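Thiamin pyrophosphokinase (Saccharomyces cerevisiae, PDB 1IG0) transfers a pyrophosphate group from ATP to thiamine, making thiamine diphosphate and AMP, and works as a homodimer. Local coordinates at residues N20-L30 with F228-Y239. Numbering follows the deposited sequence.
Sequences NIRNKMNLKEL and FLIKKNGTLIEY
Leu-236 bonds through its backbone to both Asn-23 and Met-25 in a parallel pairing in the beta sandwich of the thiamine-binding region: strand 23-26 runs along the edge of a mixed sheet beside strand 235-238, whose other neighbour is strand 295-300. Arg-22, Met-25 and Leu-236 have the largest buried areas. Leu-236 N donates to Asn-23 O (2.7 Å), and Leu-236 O takes Met-25 N; on the side chain, CD2 of Leu-236 packs against CE of Lys-24, the two chains lying side by side. On the other face Met-25 turns at its CB-CG bond (chi2 127°), setting CE 3.5 Å from Ile-237 CG2 and bringing SD obliquely to the Phe-228 ring, a Met-aromatic contact that bridges to the second sheet. Leu-30 CD1 sits over a face of that ring, 3.7 Å from its centroid. At the strand's end Asn-26 OD1 accepts Lys-28 N on an in-plane lone pair, an Asx turn, while its ND2 shares a water with Glu-238 OE1, weakly on the glutamate side. A leucine in place of Asn-26 would probably leave Lys-28 N without its acceptor and the turn less fixed. At the opposite end Arg-22, CG anti to the backbone N (chi1 -177°), stretches toward loop 231-234, where NH1 hydrogen-bonds Lys-232 O (3.0 Å) from above the carbonyl plane.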
# COMPACT_ATOMS: atom_id res chain seq x y z
N ASN B 20 30.00 -10.23 -0.11
CA ASN B 20 29.59 -11.54 0.38
C ASN B 20 28.09 -11.76 0.17
O ASN B 20 27.26 -11.00 0.65
CB ASN B 20 29.95 -11.69 1.85
CG ASN B 20 31.44 -11.74 2.08
OD1 ASN B 20 32.12 -12.66 1.62
ND2 ASN B 20 31.97 -10.75 2.79
N ILE B 21 27.78 -12.82 -0.57
CA ILE B 21 26.41 -13.19 -0.88
C ILE B 21 25.88 -14.14 0.18
O ILE B 21 26.37 -15.26 0.34
CB ILE B 21 26.33 -13.86 -2.26
CG1 ILE B 21 26.85 -12.88 -3.32
CG2 ILE B 21 24.90 -14.28 -2.57
CD1 ILE B 21 27.12 -13.51 -4.68
N ARG B 22 24.88 -13.68 0.90
CA ARG B 22 24.29 -14.48 1.95
C ARG B 22 23.05 -15.26 1.53
O ARG B 22 22.63 -16.18 2.21
CB ARG B 22 23.93 -13.57 3.09
CG ARG B 22 23.39 -14.32 4.24
CD ARG B 22 22.66 -13.36 5.13
NE ARG B 22 22.11 -13.96 6.35
CZ ARG B 22 21.46 -13.30 7.30
NH1 ARG B 22 21.27 -11.99 7.20
NH2 ARG B 22 20.96 -13.95 8.34
N ASN B 23 22.46 -14.85 0.41
CA ASN B 23 21.28 -15.50 -0.13
C ASN B 23 21.13 -15.27 -1.62
O ASN B 23 21.36 -14.15 -2.09
CB ASN B 23 20.02 -15.00 0.58
CG ASN B 23 19.97 -15.40 2.03
OD1 ASN B 23 19.88 -16.58 2.36
ND2 ASN B 23 20.04 -14.41 2.91
N LYS B 24 20.78 -16.33 -2.36
CA LYS B 24 20.53 -16.25 -3.81
C LYS B 24 19.09 -16.68 -4.09
O LYS B 24 18.57 -17.62 -3.48
CB LYS B 24 21.48 -17.15 -4.61
CG LYS B 24 22.88 -16.58 -4.75
CD LYS B 24 23.67 -17.46 -5.70
CE LYS B 24 25.06 -16.94 -5.99
NZ LYS B 24 25.76 -17.71 -7.07
N MET B 25 18.45 -15.98 -5.01
CA MET B 25 17.08 -16.32 -5.38
C MET B 25 16.74 -15.89 -6.80
O MET B 25 17.23 -14.87 -7.28
CB MET B 25 16.08 -15.67 -4.41
CG MET B 25 16.15 -14.16 -4.40
SD MET B 25 14.56 -13.37 -4.67
CE MET B 25 14.58 -13.16 -6.45
N ASN B 26 15.92 -16.68 -7.48
CA ASN B 26 15.51 -16.37 -8.84
C ASN B 26 14.07 -15.87 -8.77
O ASN B 26 13.24 -16.46 -8.09
CB ASN B 26 15.60 -17.62 -9.72
CG ASN B 26 15.48 -17.30 -11.20
OD1 ASN B 26 14.46 -16.78 -11.66
ND2 ASN B 26 16.52 -17.62 -11.96
N LEU B 27 13.78 -14.79 -9.48
CA LEU B 27 12.44 -14.21 -9.48
C LEU B 27 11.33 -15.19 -9.84
O LEU B 27 10.24 -15.14 -9.27
CB LEU B 27 12.38 -13.00 -10.42
CG LEU B 27 13.13 -11.75 -9.94
CD1 LEU B 27 13.05 -10.67 -11.00
CD2 LEU B 27 12.52 -11.26 -8.63
N LYS B 28 11.61 -16.08 -10.79
CA LYS B 28 10.61 -17.06 -11.22
C LYS B 28 10.19 -18.01 -10.10
O LYS B 28 9.05 -18.47 -10.06
CB LYS B 28 11.14 -17.88 -12.39
CG LYS B 28 11.16 -17.13 -13.71
CD LYS B 28 11.80 -17.95 -14.81
CE LYS B 28 11.77 -17.22 -16.13
NZ LYS B 28 12.61 -17.89 -17.15
N GLU B 29 11.12 -18.30 -9.19
CA GLU B 29 10.85 -19.21 -8.09
C GLU B 29 9.81 -18.67 -7.12
O GLU B 29 9.25 -19.42 -6.32
CB GLU B 29 12.16 -19.52 -7.35
CG GLU B 29 13.30 -19.89 -8.29
CD GLU B 29 14.54 -20.35 -7.57
OE1 GLU B 29 14.98 -19.64 -6.63
OE2 GLU B 29 15.09 -21.40 -7.95
N LEU B 30 9.55 -17.37 -7.18
CA LEU B 30 8.55 -16.74 -6.32
C LEU B 30 7.17 -17.20 -6.76
O LEU B 30 6.23 -17.25 -5.96
CB LEU B 30 8.64 -15.22 -6.41
CG LEU B 30 9.90 -14.52 -5.87
CD1 LEU B 30 9.87 -13.06 -6.26
CD2 LEU B 30 9.97 -14.68 -4.36
N PHE B 228 7.87 -8.97 -2.02
CA PHE B 228 8.46 -9.95 -1.13
C PHE B 228 9.56 -9.36 -0.26
O PHE B 228 9.96 -8.21 -0.45
CB PHE B 228 9.00 -11.12 -1.95
CG PHE B 228 9.97 -10.71 -3.02
CD1 PHE B 228 11.34 -10.81 -2.81
CD2 PHE B 228 9.51 -10.20 -4.23
CE1 PHE B 228 12.24 -10.42 -3.80
CE2 PHE B 228 10.40 -9.80 -5.22
CZ PHE B 228 11.77 -9.91 -5.01
N LEU B 229 10.06 -10.15 0.68
CA LEU B 229 11.10 -9.67 1.58
C LEU B 229 12.51 -10.06 1.14
O LEU B 229 12.75 -11.16 0.66
CB LEU B 229 10.84 -10.19 3.00
CG LEU B 229 11.74 -9.64 4.11
CD1 LEU B 229 10.96 -9.60 5.42
CD2 LEU B 229 12.98 -10.50 4.24
N ILE B 230 13.42 -9.11 1.31
CA ILE B 230 14.83 -9.29 0.98
C ILE B 230 15.61 -9.37 2.29
O ILE B 230 15.62 -8.42 3.07
CB ILE B 230 15.36 -8.11 0.14
CG1 ILE B 230 14.77 -8.17 -1.27
CG2 ILE B 230 16.88 -8.11 0.12
CD1 ILE B 230 15.16 -9.42 -2.04
N LYS B 231 16.23 -10.52 2.54
CA LYS B 231 17.01 -10.70 3.77
C LYS B 231 18.23 -9.79 3.78
O LYS B 231 18.83 -9.50 2.75
CB LYS B 231 17.44 -12.16 3.91
CG LYS B 231 16.30 -13.15 4.15
CD LYS B 231 16.04 -13.41 5.64
CE LYS B 231 15.02 -12.46 6.25
NZ LYS B 231 14.82 -12.72 7.72
N LYS B 232 18.60 -9.36 4.98
CA LYS B 232 19.74 -8.48 5.21
C LYS B 232 21.08 -9.13 4.88
O LYS B 232 21.17 -10.33 4.68
CB LYS B 232 19.75 -8.06 6.68
CG LYS B 232 19.81 -9.26 7.61
CD LYS B 232 19.82 -8.87 9.08
CE LYS B 232 19.88 -10.13 9.94
NZ LYS B 232 19.95 -9.83 11.40
N ASN B 233 22.12 -8.29 4.84
CA ASN B 233 23.49 -8.73 4.60
C ASN B 233 23.88 -9.30 3.24
O ASN B 233 24.88 -10.01 3.13
CB ASN B 233 23.88 -9.72 5.70
CG ASN B 233 23.87 -9.08 7.08
OD1 ASN B 233 23.71 -9.77 8.09
ND2 ASN B 233 24.03 -7.76 7.13
N GLY B 234 23.11 -9.00 2.21
CA GLY B 234 23.47 -9.48 0.88
C GLY B 234 22.61 -10.55 0.25
O GLY B 234 22.71 -11.73 0.59
N THR B 235 21.76 -10.14 -0.69
CA THR B 235 20.88 -11.05 -1.40
C THR B 235 21.07 -10.84 -2.90
O THR B 235 21.01 -9.72 -3.39
CB THR B 235 19.40 -10.80 -1.06
OG1 THR B 235 19.15 -11.17 0.31
CG2 THR B 235 18.49 -11.62 -1.96
N LEU B 236 21.30 -11.94 -3.62
CA LEU B 236 21.49 -11.86 -5.06
C LEU B 236 20.22 -12.28 -5.78
O LEU B 236 19.78 -13.43 -5.68
CB LEU B 236 22.64 -12.77 -5.49
CG LEU B 236 22.97 -12.75 -6.99
CD1 LEU B 236 23.57 -11.40 -7.36
CD2 LEU B 236 23.93 -13.87 -7.33
N ILE B 237 19.62 -11.33 -6.49
CA ILE B 237 18.40 -11.60 -7.25
C ILE B 237 18.81 -12.03 -8.66
O ILE B 237 19.51 -11.30 -9.36
CB ILE B 237 17.52 -10.34 -7.34
CG1 ILE B 237 17.12 -9.89 -5.94
CG2 ILE B 237 16.29 -10.63 -8.19
CD1 ILE B 237 16.41 -8.57 -5.91
N GLU B 238 18.39 -13.22 -9.06
CA GLU B 238 18.73 -13.74 -10.38
C GLU B 238 17.53 -13.76 -11.32
O GLU B 238 16.39 -13.91 -10.90
CB GLU B 238 19.32 -15.14 -10.25
CG GLU B 238 20.57 -15.20 -9.39
CD GLU B 238 21.20 -16.58 -9.38
OE1 GLU B 238 21.48 -17.12 -10.47
OE2 GLU B 238 21.43 -17.12 -8.28
N TYR B 239 17.81 -13.61 -12.61
CA TYR B 239 16.77 -13.62 -13.62
C TYR B 239 17.31 -13.88 -15.02
O TYR B 239 18.41 -13.45 -15.36
CB TYR B 239 15.99 -12.30 -13.60
CG TYR B 239 16.86 -11.06 -13.53
CD1 TYR B 239 17.56 -10.60 -14.65
CD2 TYR B 239 17.00 -10.36 -12.34
CE1 TYR B 239 18.37 -9.46 -14.58
CE2 TYR B 239 17.81 -9.22 -12.25
CZ TYR B 239 18.49 -8.78 -13.37
OH TYR B 239 19.29 -7.66 -13.28
O HOH W 1 19.05 -18.67 -10.51